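Local coordinates for protein prolyl-ACP dehydrogenase (Oscillatoria sp., PDB 4IRN) that oxidises, with FAD as cofactor, the prolyl group carried on an acyl carrier protein during biosynthesis of the cyanotoxin anatoxin-a, at residues Ser367-Glu370 against Ala371-His375; Leu294-Gln297 against Ser298-Ala302; Glu265-Gly268 against Leu269-Asn273; Asn273-Met276 against Glu277-Gly281. All blocks are in the same frame, centred on the assembly; numbering follows the deposited sequence.

Contact 1. Residues Ser367-Glu370 against Ala371-His375; sequences SCLE and AIEIH. With FAD (flavin-adenine dinucleotide), chain J.
Glu370 O accepts a hydrogen bond from Ile374 N at 2.9 Å, with a nearly straight N-H (165°), in the last turns of the helix. Ile374 lays its own branch beside the same carbonyl: CG1 comes to 3.3 Å from Glu370 O, because chi1 of -68° places it next to the backbone N. The next carbonyl along, Ala371 O, accepts His375 ND1 at 2.7 Å, and this bond ties the imidazole to the backbone of its own helix. Leu369 and Glu373, four residues apart, meet carboxylate against isobutyl, with Glu373 OE2 3.5 Å from Leu369 CG. The leucine lies along the carboxylate, which also forms salt bridges: OE1 with Lys321 and OE2 with Lys397 of the second subunit. Glu370 sends its extended chain to Arg328, which Ser367 OG also meets; both acids lie near basic residues, which probably keep them charged. The backbone then faces the cofactor: Ile374 O approaches C4B of the FAD ribose at 3.3 Å. FAD is shared, since Ala377 N and several groups of the second subunit also bind it. Helix 350-375 touches three others: Cys368 and Ile372 pack on helix 386-395, Ala371 with its small methyl fits against helix 285-304, and Ile374 lies on helix 316-344.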
loop_
_atom_site.group_PDB
_atom_site.type_symbol
_atom_site.label_atom_id
_atom_site.label_comp_id
_atom_site.label_asym_id
_atom_site.label_seq_id
_atom_site.Cartn_x
_atom_site.Cartn_y
_atom_site.Cartn_z
ATOM N N SER A 367 10.850 -5.611 -4.496
ATOM C CA SER A 367 12.207 -5.702 -3.942
ATOM C C SER A 367 13.255 -5.147 -4.909
ATOM O O SER A 367 14.211 -4.505 -4.466
ATOM C CB SER A 367 12.540 -7.131 -3.540
ATOM O OG SER A 367 11.710 -7.569 -2.477
ATOM N N CYS A 368 13.051 -5.351 -6.226
ATOM C CA CYS A 368 13.922 -4.833 -7.289
ATOM C C CYS A 368 13.877 -3.312 -7.305
ATOM O O CYS A 368 14.916 -2.663 -7.390
ATOM C CB CYS A 368 13.526 -5.404 -8.644
ATOM S SG CYS A 368 14.074 -7.105 -8.918
ATOM N N LEU A 369 12.660 -2.754 -7.210
ATOM C CA LEU A 369 12.388 -1.320 -7.184
ATOM C C LEU A 369 13.102 -0.664 -5.986
ATOM O O LEU A 369 13.735 0.376 -6.148
ATOM C CB LEU A 369 10.862 -1.092 -7.130
ATOM C CG LEU A 369 10.350 0.352 -7.125
ATOM C CD1 LEU A 369 10.577 1.022 -8.466
ATOM C CD2 LEU A 369 8.862 0.408 -6.767
ATOM N N GLU A 370 13.033 -1.311 -4.811
ATOM C CA GLU A 370 13.647 -0.863 -3.561
ATOM C C GLU A 370 15.178 -0.934 -3.599
ATOM O O GLU A 370 15.831 -0.043 -3.057
ATOM C CB GLU A 370 13.096 -1.654 -2.375
ATOM C CG GLU A 370 11.674 -1.268 -2.008
ATOM C CD GLU A 370 11.021 -2.051 -0.885
ATOM O OE1 GLU A 370 11.608 -3.055 -0.424
ATOM O OE2 GLU A 370 9.900 -1.668 -0.479
ATOM N N ALA A 371 15.750 -1.970 -4.251
ATOM C CA ALA A 371 17.196 -2.124 -4.410
ATOM C C ALA A 371 17.754 -0.945 -5.217
ATOM O O ALA A 371 18.806 -0.413 -4.863
ATOM C CB ALA A 371 17.504 -3.432 -5.110
ATOM N N ILE A 372 17.019 -0.509 -6.269
ATOM C CA ILE A 372 17.373 0.636 -7.105
ATOM C C ILE A 372 17.293 1.923 -6.246
ATOM O O ILE A 372 18.171 2.788 -6.352
ATOM C CB ILE A 372 16.485 0.695 -8.386
ATOM C CG1 ILE A 372 16.748 -0.525 -9.306
ATOM C CG2 ILE A 372 16.679 2.030 -9.160
ATOM C CD1 ILE A 372 15.657 -0.836 -10.288
ATOM N N GLU A 373 16.257 2.021 -5.379
ATOM C CA GLU A 373 16.043 3.167 -4.488
ATOM C C GLU A 373 17.185 3.342 -3.493
ATOM O O GLU A 373 17.694 4.450 -3.370
ATOM C CB GLU A 373 14.700 3.065 -3.761
ATOM C CG GLU A 373 13.495 3.362 -4.641
ATOM C CD GLU A 373 12.165 2.859 -4.108
ATOM O OE1 GLU A 373 12.107 2.404 -2.941
ATOM O OE2 GLU A 373 11.173 2.909 -4.869
ATOM N N ILE A 374 17.608 2.247 -2.820
ATOM C CA ILE A 374 18.720 2.218 -1.849
ATOM C C ILE A 374 20.025 2.755 -2.482
ATOM O O ILE A 374 20.740 3.522 -1.839
ATOM C CB ILE A 374 18.879 0.783 -1.233
ATOM C CG1 ILE A 374 17.684 0.426 -0.326
ATOM C CG2 ILE A 374 20.205 0.599 -0.480
ATOM C CD1 ILE A 374 17.389 -1.050 -0.212
ATOM N N HIS A 375 20.303 2.367 -3.747
ATOM C CA HIS A 375 21.494 2.784 -4.504
ATOM C C HIS A 375 21.429 4.222 -5.066
ATOM O O HIS A 375 22.463 4.765 -5.460
ATOM C CB HIS A 375 21.820 1.771 -5.615
ATOM C CG HIS A 375 22.318 0.455 -5.105
ATOM N ND1 HIS A 375 21.468 -0.456 -4.507
ATOM C CD2 HIS A 375 23.557 -0.079 -5.165
ATOM C CE1 HIS A 375 22.217 -1.499 -4.203
ATOM N NE2 HIS A 375 23.476 -1.323 -4.588
HETATM P PA FAD J . 22.766 9.206 -2.141
HETATM O O1A FAD J . 23.163 10.421 -1.388
HETATM O O2A FAD J . 23.870 8.252 -2.622
HETATM O O5B FAD J . 21.652 8.386 -1.348
HETATM C C5B FAD J . 21.805 6.979 -1.076
HETATM C C4B FAD J . 20.452 6.565 -0.566
HETATM O O4B FAD J . 20.345 6.887 0.830
HETATM C C3B FAD J . 19.298 7.252 -1.293
HETATM O O3B FAD J . 18.465 6.282 -1.910
HETATM C C2B FAD J . 18.563 8.080 -0.231
HETATM O O2B FAD J . 17.199 7.696 -0.231
HETATM C C1B FAD J . 19.179 7.642 1.099
HETATM N N9A FAD J . 19.543 8.748 1.978
HETATM C C8A FAD J . 20.667 9.534 1.907
HETATM N N7A FAD J . 20.706 10.507 2.787
HETATM C C5A FAD J . 19.522 10.350 3.500
HETATM C C6A FAD J . 18.960 11.066 4.583
HETATM N N6A FAD J . 19.499 12.160 5.119
HETATM N N1A FAD J . 17.776 10.630 5.070
HETATM C C2A FAD J . 17.203 9.568 4.504
HETATM N N3A FAD J . 17.634 8.828 3.482
HETATM C C4A FAD J . 18.804 9.266 3.016
HETATM N N1 FAD J . 22.823 16.432 -10.296
HETATM C C2 FAD J . 23.322 17.662 -10.710
HETATM O O2 FAD J . 23.937 18.400 -9.944
HETATM N N3 FAD J . 23.143 18.082 -12.010
HETATM C C4 FAD J . 22.482 17.381 -12.988
HETATM O O4 FAD J . 22.380 17.853 -14.120
HETATM C C4X FAD J . 21.958 16.074 -12.559
HETATM N N5 FAD J . 21.342 15.328 -13.451
HETATM C C5X FAD J . 20.887 14.075 -13.046
HETATM C C6 FAD J . 20.218 13.280 -13.979
HETATM C C7 FAD J . 19.729 12.022 -13.647
HETATM C C7M FAD J . 18.968 11.224 -14.680
HETATM C C8 FAD J . 19.927 11.529 -12.338
HETATM C C8M FAD J . 19.429 10.166 -11.927
HETATM C C9 FAD J . 20.595 12.317 -11.407
HETATM C C9A FAD J . 21.077 13.587 -11.731
HETATM N N10 FAD J . 21.758 14.422 -10.804
HETATM C C10 FAD J . 22.188 15.669 -11.181
HETATM C "C1'" FAD J . 22.055 13.895 -9.456
HETATM C "C2'" FAD J . 20.766 13.627 -8.691
HETATM O "O2'" FAD J . 20.243 14.837 -8.147
HETATM C "C3'" FAD J . 20.980 12.560 -7.617
HETATM O "O3'" FAD J . 20.271 11.362 -7.930
HETATM C "C4'" FAD J . 20.665 13.009 -6.190
HETATM O "O4'" FAD J . 21.596 14.051 -5.896
HETATM C "C5'" FAD J . 20.815 11.871 -5.201
HETATM O "O5'" FAD J . 22.056 11.246 -5.595
HETATM P P FAD J . 22.561 9.948 -4.899
HETATM O O1P FAD J . 21.788 8.746 -5.269
HETATM O O2P FAD J . 24.043 10.163 -5.141
HETATM O O3P FAD J . 22.223 10.051 -3.341
#

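Contact 2. Residues Leu294-Gln297 against Ser298-Ala302; sequences LLEQ and SIRYA
A chi1 of -60° sets the hydroxyl of Ser298 beside its backbone N, from where it turns back to Leu294 O, while Leu295, with CG opposite its amide nitrogen (chi1 174°), runs forward to Ile299. Leu294 O is gripped twice: Ser298 OG reaches it at 2.7 Å and Ser298 N at 3.0 Å, the two donors coming from opposite faces of the carbonyl plane. Serine suits this buried spot because it is small and spends its polar group on its own helix. Next to it, Leu295 CD1 and Ile299 CD1 touch branch to branch at 3.8 Å, a small apolar contact. On the more open side Arg300 bends at chi3 and lays its guanidinium back along the helix: NH1 sits 3.6 Å from Gln297 CG, and Glu296 O lies over one face, toward its rim. Glu296 OE1 stays 4.2 Å from Arg300 NH2, too far for a salt bridge, and bonds instead to Tyr113 OH. The helix belongs to the C-terminal helical domain, and its Tyr301 stacks on His375, with its side chain about 5 Å from a bound FAD. Around helix 285-304, Leu295 packs on helix 316-344, Ser298 and Leu294 on helix 350-375, Gln297 on helix 386-395, and Ile299 meets Leu416 of the third subunit.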
loop_
_atom_site.group_PDB
_atom_site.type_symbol
_atom_site.label_atom_id
_atom_site.label_comp_id
_atom_site.label_asym_id
_atom_site.label_seq_id
_atom_site.Cartn_x
_atom_site.Cartn_y
_atom_site.Cartn_z
ATOM N N LEU A 294 19.948 -9.794 -4.181
ATOM C CA LEU A 294 19.695 -8.348 -4.116
ATOM C C LEU A 294 19.601 -7.812 -2.704
ATOM O O LEU A 294 19.950 -6.668 -2.483
ATOM C CB LEU A 294 18.449 -7.937 -4.915
ATOM C CG LEU A 294 18.329 -8.385 -6.385
ATOM C CD1 LEU A 294 16.981 -7.986 -6.937
ATOM C CD2 LEU A 294 19.466 -7.845 -7.249
ATOM N N LEU A 295 19.124 -8.623 -1.749
ATOM C CA LEU A 295 19.046 -8.218 -0.343
ATOM C C LEU A 295 20.451 -8.048 0.227
ATOM O O LEU A 295 20.736 -6.995 0.808
ATOM C CB LEU A 295 18.205 -9.212 0.512
ATOM C CG LEU A 295 18.151 -9.003 2.049
ATOM C CD1 LEU A 295 17.665 -7.597 2.436
ATOM C CD2 LEU A 295 17.273 -10.044 2.689
ATOM N N GLU A 296 21.329 -9.063 0.036
ATOM C CA GLU A 296 22.707 -9.035 0.530
ATOM C C GLU A 296 23.525 -7.921 -0.151
ATOM O O GLU A 296 24.359 -7.276 0.495
ATOM C CB GLU A 296 23.413 -10.397 0.377
ATOM C CG GLU A 296 22.750 -11.611 1.016
ATOM C CD GLU A 296 23.449 -12.947 0.799
ATOM O OE1 GLU A 296 24.414 -13.010 0.006
ATOM O OE2 GLU A 296 22.975 -13.953 1.372
ATOM N N GLN A 297 23.270 -7.692 -1.445
ATOM C CA GLN A 297 23.926 -6.647 -2.235
ATOM C C GLN A 297 23.527 -5.270 -1.734
ATOM O O GLN A 297 24.375 -4.375 -1.656
ATOM C CB GLN A 297 23.573 -6.782 -3.712
ATOM C CG GLN A 297 24.573 -7.654 -4.452
ATOM C CD GLN A 297 24.276 -7.839 -5.915
ATOM O OE1 GLN A 297 23.452 -7.138 -6.517
ATOM N NE2 GLN A 297 24.939 -8.816 -6.514
ATOM N N SER A 298 22.235 -5.108 -1.372
ATOM C CA SER A 298 21.688 -3.851 -0.865
ATOM C C SER A 298 22.135 -3.565 0.569
ATOM O O SER A 298 22.412 -2.397 0.876
ATOM C CB SER A 298 20.172 -3.814 -1.000
ATOM O OG SER A 298 19.769 -3.938 -2.354
ATOM N N ILE A 299 22.239 -4.622 1.439
ATOM C CA ILE A 299 22.748 -4.490 2.822
ATOM C C ILE A 299 24.192 -3.966 2.736
ATOM O O ILE A 299 24.509 -2.964 3.372
ATOM C CB ILE A 299 22.644 -5.791 3.687
ATOM C CG1 ILE A 299 21.182 -6.183 3.935
ATOM C CG2 ILE A 299 23.365 -5.611 5.033
ATOM C CD1 ILE A 299 20.947 -7.612 4.388
ATOM N N ARG A 300 25.039 -4.619 1.899
ATOM C CA ARG A 300 26.428 -4.224 1.668
ATOM C C ARG A 300 26.524 -2.741 1.313
ATOM O O ARG A 300 27.323 -2.033 1.918
ATOM C CB ARG A 300 27.077 -5.076 0.557
ATOM C CG ARG A 300 27.593 -6.427 1.028
ATOM C CD ARG A 300 28.395 -7.137 -0.050
ATOM N NE ARG A 300 27.894 -8.487 -0.315
ATOM C CZ ARG A 300 27.562 -8.942 -1.520
ATOM N NH1 ARG A 300 27.615 -8.141 -2.578
ATOM N NH2 ARG A 300 27.100 -10.176 -1.665
ATOM N N TYR A 301 25.684 -2.268 0.361
ATOM C CA TYR A 301 25.656 -0.864 -0.074
ATOM C C TYR A 301 25.165 0.091 1.029
ATOM O O TYR A 301 25.735 1.174 1.198
ATOM C CB TYR A 301 24.824 -0.693 -1.356
ATOM C CG TYR A 301 25.095 0.617 -2.050
ATOM C CD1 TYR A 301 26.182 0.758 -2.908
ATOM C CD2 TYR A 301 24.272 1.725 -1.844
ATOM C CE1 TYR A 301 26.453 1.971 -3.536
ATOM C CE2 TYR A 301 24.528 2.942 -2.475
ATOM C CZ TYR A 301 25.625 3.060 -3.318
ATOM O OH TYR A 301 25.905 4.237 -3.959
ATOM N N ALA A 302 24.119 -0.316 1.781
ATOM C CA ALA A 302 23.557 0.486 2.872
ATOM C C ALA A 302 24.540 0.648 4.044
ATOM O O ALA A 302 24.470 1.637 4.781
ATOM C CB ALA A 302 22.244 -0.112 3.347
#

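Contact 3. Residues Glu265-Gly268 against Leu269-Asn273; sequences EGTG and LAIFN
Thr267 and Ile271 set their side chains aslant, methyl against methylene: Thr267 CG2 is 4.0 Å from Ile271 CG1. With CG2 opposite the backbone N, the threonine methyl points along the helix, within 4.2 Å of Ala270 CB. Its hydroxyl leaves in the other direction, back to Glu264 O in the loop. A threonine thus serves two neighbourhoods at once, an apolar one ahead and a polar one behind. Ile271 leans over the carbonyl of Thr267, with CG1 3.4 Å from Thr267 O, and its outer surface packs on Pro134 and Phe138 of helix 118-138. Beneath these side chains the first turn is closed by two backbone bonds, Ile271 N to Thr267 O and Phe272 N to Gly268 O, each 3.0 Å long. Phe272 turns its ring away from the loop, edge-to-face with Phe206 and close to Ala162 of the FAD site, whereas Leu269 reaches out to Tyr172 and Lys215. The glycines suit the bend: at the positive phi of Gly266 (96°) a CB would run into the carbonyl O of Glu265, which calls for glycine, and Gly268 is buried where its backbone bonds to Leu218. The arrangement is the N-terminus of a helix, where the chain of the acyl-CoA dehydrogenase fold passes from its middle beta domain into the C-terminal helical domain.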
loop_
_atom_site.group_PDB
_atom_site.type_symbol
_atom_site.label_atom_id
_atom_site.label_comp_id
_atom_site.label_asym_id
_atom_site.label_seq_id
_atom_site.Cartn_x
_atom_site.Cartn_y
_atom_site.Cartn_z
ATOM N N GLU A 265 -8.624 -37.566 -26.341
ATOM C CA GLU A 265 -9.376 -36.415 -26.845
ATOM C C GLU A 265 -10.199 -35.840 -25.685
ATOM O O GLU A 265 -10.922 -36.584 -25.006
ATOM C CB GLU A 265 -10.321 -36.841 -27.979
ATOM C CG GLU A 265 -9.678 -36.910 -29.357
ATOM C CD GLU A 265 -10.618 -37.182 -30.520
ATOM O OE1 GLU A 265 -11.834 -37.358 -30.272
ATOM O OE2 GLU A 265 -10.141 -37.227 -31.680
ATOM N N GLY A 266 -10.032 -34.542 -25.435
ATOM C CA GLY A 266 -10.750 -33.838 -24.379
ATOM C C GLY A 266 -10.002 -33.705 -23.070
ATOM O O GLY A 266 -10.490 -33.017 -22.168
ATOM N N THR A 267 -8.806 -34.348 -22.954
ATOM C CA THR A 267 -7.955 -34.319 -21.746
ATOM C C THR A 267 -7.120 -33.012 -21.628
ATOM O O THR A 267 -6.566 -32.735 -20.560
ATOM C CB THR A 267 -7.048 -35.587 -21.653
ATOM O OG1 THR A 267 -7.735 -36.787 -22.017
ATOM C CG2 THR A 267 -6.412 -35.781 -20.268
ATOM N N GLY A 268 -7.060 -32.237 -22.715
ATOM C CA GLY A 268 -6.309 -30.985 -22.824
ATOM C C GLY A 268 -6.420 -30.020 -21.665
ATOM O O GLY A 268 -5.432 -29.402 -21.289
ATOM N N LEU A 269 -7.592 -29.868 -21.073
ATOM C CA LEU A 269 -7.818 -29.010 -19.911
ATOM C C LEU A 269 -7.075 -29.549 -18.671
ATOM O O LEU A 269 -6.353 -28.785 -18.009
ATOM C CB LEU A 269 -9.335 -28.845 -19.641
ATOM C CG LEU A 269 -9.721 -28.111 -18.345
ATOM C CD1 LEU A 269 -9.409 -26.635 -18.435
ATOM C CD2 LEU A 269 -11.178 -28.335 -18.001
ATOM N N ALA A 270 -7.262 -30.867 -18.365
ATOM C CA ALA A 270 -6.604 -31.542 -17.250
ATOM C C ALA A 270 -5.077 -31.416 -17.382
ATOM O O ALA A 270 -4.386 -31.214 -16.380
ATOM C CB ALA A 270 -7.011 -33.008 -17.202
ATOM N N ILE A 271 -4.576 -31.500 -18.623
ATOM C CA ILE A 271 -3.157 -31.378 -18.922
ATOM C C ILE A 271 -2.685 -29.939 -18.668
ATOM O O ILE A 271 -1.661 -29.748 -18.028
ATOM C CB ILE A 271 -2.814 -31.919 -20.353
ATOM C CG1 ILE A 271 -3.255 -33.395 -20.507
ATOM C CG2 ILE A 271 -1.319 -31.783 -20.667
ATOM C CD1 ILE A 271 -2.929 -34.061 -21.844
ATOM N N PHE A 272 -3.452 -28.939 -19.135
ATOM C CA PHE A 272 -3.119 -27.523 -18.973
ATOM C C PHE A 272 -3.108 -27.107 -17.495
ATOM O O PHE A 272 -2.191 -26.401 -17.050
ATOM C CB PHE A 272 -4.085 -26.643 -19.788
ATOM C CG PHE A 272 -3.732 -25.174 -19.770
ATOM C CD1 PHE A 272 -2.786 -24.659 -20.648
ATOM C CD2 PHE A 272 -4.351 -24.299 -18.878
ATOM C CE1 PHE A 272 -2.461 -23.301 -20.625
ATOM C CE2 PHE A 272 -4.024 -22.941 -18.862
ATOM C CZ PHE A 272 -3.089 -22.452 -19.739
ATOM N N ASN A 273 -4.159 -27.526 -16.766
ATOM C CA ASN A 273 -4.333 -27.240 -15.347
ATOM C C ASN A 273 -3.269 -27.948 -14.511
ATOM O O ASN A 273 -2.835 -27.395 -13.490
ATOM C CB ASN A 273 -5.754 -27.594 -14.885
ATOM C CG ASN A 273 -6.812 -26.547 -15.207
ATOM O OD1 ASN A 273 -6.517 -25.363 -15.469
ATOM N ND2 ASN A 273 -8.075 -26.976 -15.213
#

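Contact 4. Residues Asn273-Met276 against Glu277-Gly281; sequences NHSM and EWERG
An aromatic pair four residues apart on helix 268-282, His274 with Trp278, marks this contact in the C-terminal helical domain. The indole brings its edge toward the imidazole face, with His274 CE1 3.1 Å from Trp278 NE1; the ring planes stand at 62° and the centroids 4.5 Å apart, an offset edge-to-face stack. Both side chains point the same way from the helix, and His274 reaches across because its CG is opposite the backbone N (chi1 177°). Its ring also meets Phe138 edge-to-face, while Trp278 packs on Met133, so the pair packs on helix 118-138. This is the first helix of the helical bundle that follows the beta domain in acyl-CoA dehydrogenases, and its other flank runs near FAD: the side chain of Met276 is about 6 Å from the bound cofactor. There Met276 is bent at chi2 and chi3. Its SD lies 3.7 Å from Glu279 OE1, its CB sits 4.1 Å from Arg280 NE, over the rim of one guanidinium face, and its CE is 4.0 Å from Arg280 NH2. The polar ends of both partners bind outward: Glu279 and Arg280 to Ser400, with Arg280 also bonded to Ser354. Along the backbone Ser275 O accepts Glu279 N at 2.9 Å and Met276 O accepts Arg280 N at 3.0 Å. Glu277 sends OE2 to Lys343 and Ala349 N.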
loop_
_atom_site.group_PDB
_atom_site.type_symbol
_atom_site.label_atom_id
_atom_site.label_comp_id
_atom_site.label_asym_id
_atom_site.label_seq_id
_atom_site.Cartn_x
_atom_site.Cartn_y
_atom_site.Cartn_z
ATOM N N ASN A 273 -4.159 -27.526 -16.766
ATOM C CA ASN A 273 -4.333 -27.240 -15.347
ATOM C C ASN A 273 -3.269 -27.948 -14.511
ATOM O O ASN A 273 -2.835 -27.395 -13.490
ATOM C CB ASN A 273 -5.754 -27.594 -14.885
ATOM C CG ASN A 273 -6.812 -26.547 -15.207
ATOM O OD1 ASN A 273 -6.517 -25.363 -15.469
ATOM N ND2 ASN A 273 -8.075 -26.976 -15.213
ATOM N N HIS A 274 -2.807 -29.165 -14.966
ATOM C CA HIS A 274 -1.710 -29.869 -14.300
ATOM C C HIS A 274 -0.399 -29.128 -14.605
ATOM O O HIS A 274 0.426 -28.933 -13.717
ATOM C CB HIS A 274 -1.643 -31.321 -14.784
ATOM C CG HIS A 274 -0.506 -32.113 -14.226
ATOM N ND1 HIS A 274 0.712 -32.181 -14.884
ATOM C CD2 HIS A 274 -0.420 -32.814 -13.072
ATOM C CE1 HIS A 274 1.490 -32.934 -14.123
ATOM N NE2 HIS A 274 0.856 -33.338 -13.020
ATOM N N SER A 275 -0.260 -28.640 -15.852
ATOM C CA SER A 275 0.884 -27.867 -16.338
ATOM C C SER A 275 0.998 -26.532 -15.570
ATOM O O SER A 275 2.111 -26.152 -15.206
ATOM C CB SER A 275 0.781 -27.650 -17.846
ATOM O OG SER A 275 1.729 -26.714 -18.331
ATOM N N MET A 276 -0.140 -25.875 -15.259
ATOM C CA MET A 276 -0.196 -24.631 -14.477
ATOM C C MET A 276 0.159 -24.832 -13.010
ATOM O O MET A 276 0.642 -23.911 -12.368
ATOM C CB MET A 276 -1.549 -23.928 -14.622
ATOM C CG MET A 276 -1.719 -23.175 -15.922
ATOM S SD MET A 276 -0.288 -22.182 -16.392
ATOM C CE MET A 276 -1.092 -20.721 -17.087
ATOM N N GLU A 277 -0.098 -26.027 -12.465
ATOM C CA GLU A 277 0.278 -26.353 -11.084
ATOM C C GLU A 277 1.821 -26.291 -10.952
ATOM O O GLU A 277 2.333 -25.574 -10.095
ATOM C CB GLU A 277 -0.206 -27.759 -10.720
ATOM C CG GLU A 277 -1.364 -27.786 -9.758
ATOM C CD GLU A 277 -1.953 -29.170 -9.628
ATOM O OE1 GLU A 277 -2.878 -29.499 -10.406
ATOM O OE2 GLU A 277 -1.480 -29.933 -8.757
ATOM N N TRP A 278 2.550 -26.995 -11.850
ATOM C CA TRP A 278 4.010 -27.045 -11.849
ATOM C C TRP A 278 4.620 -25.723 -12.253
ATOM O O TRP A 278 5.622 -25.310 -11.657
ATOM C CB TRP A 278 4.527 -28.175 -12.757
ATOM C CG TRP A 278 4.182 -29.552 -12.259
ATOM C CD1 TRP A 278 3.171 -30.350 -12.702
ATOM C CD2 TRP A 278 4.807 -30.261 -11.180
ATOM N NE1 TRP A 278 3.127 -31.512 -11.967
ATOM C CE2 TRP A 278 4.124 -31.486 -11.030
ATOM C CE3 TRP A 278 5.872 -29.974 -10.313
ATOM C CZ2 TRP A 278 4.476 -32.427 -10.061
ATOM C CZ3 TRP A 278 6.238 -30.921 -9.366
ATOM C CH2 TRP A 278 5.542 -32.130 -9.248
ATOM N N GLU A 279 4.017 -25.051 -13.255
ATOM C CA GLU A 279 4.511 -23.771 -13.762
ATOM C C GLU A 279 4.430 -22.677 -12.704
ATOM O O GLU A 279 5.470 -22.188 -12.270
ATOM C CB GLU A 279 3.768 -23.364 -15.032
ATOM C CG GLU A 279 4.546 -22.423 -15.939
ATOM C CD GLU A 279 3.780 -21.967 -17.168
ATOM O OE1 GLU A 279 3.094 -22.809 -17.796
ATOM O OE2 GLU A 279 3.883 -20.768 -17.517
ATOM N N ARG A 280 3.213 -22.341 -12.250
ATOM C CA ARG A 280 2.957 -21.296 -11.251
ATOM C C ARG A 280 3.759 -21.464 -9.971
ATOM O O ARG A 280 4.311 -20.487 -9.468
ATOM C CB ARG A 280 1.453 -21.168 -10.935
ATOM C CG ARG A 280 0.657 -20.548 -12.063
ATOM C CD ARG A 280 -0.825 -20.713 -11.856
ATOM N NE ARG A 280 -1.578 -20.179 -12.991
ATOM C CZ ARG A 280 -2.903 -20.092 -13.041
ATOM N NH1 ARG A 280 -3.641 -20.503 -12.018
ATOM N NH2 ARG A 280 -3.499 -19.578 -14.105
ATOM N N GLY A 281 3.846 -22.696 -9.483
ATOM C CA GLY A 281 4.548 -23.000 -8.247
ATOM C C GLY A 281 6.061 -23.060 -8.321
ATOM O O GLY A 281 6.718 -22.848 -7.301
#

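Along the chain the order is contact 3, contact 4, contact 2 and contact 1, all in or at the start of the C-terminal helical domain. Contacts 3 and 4 share Asn273 on helix 268-282, with centres 12 Å apart. Contact 2, on helix 285-304, and contact 1, on helix 350-375, lie 10 Å apart between centres and touch, where His375 meets Tyr301. The centres of contacts 1 and 3 stand 41 Å apart, on opposite sides of the chain's centre. Contacts 3 and 4 lie near this chain's own His160 and Ala162; contact 1 lines an FAD bound by the same residues of the second subunit, so one chain probably contributes to two equivalent sites.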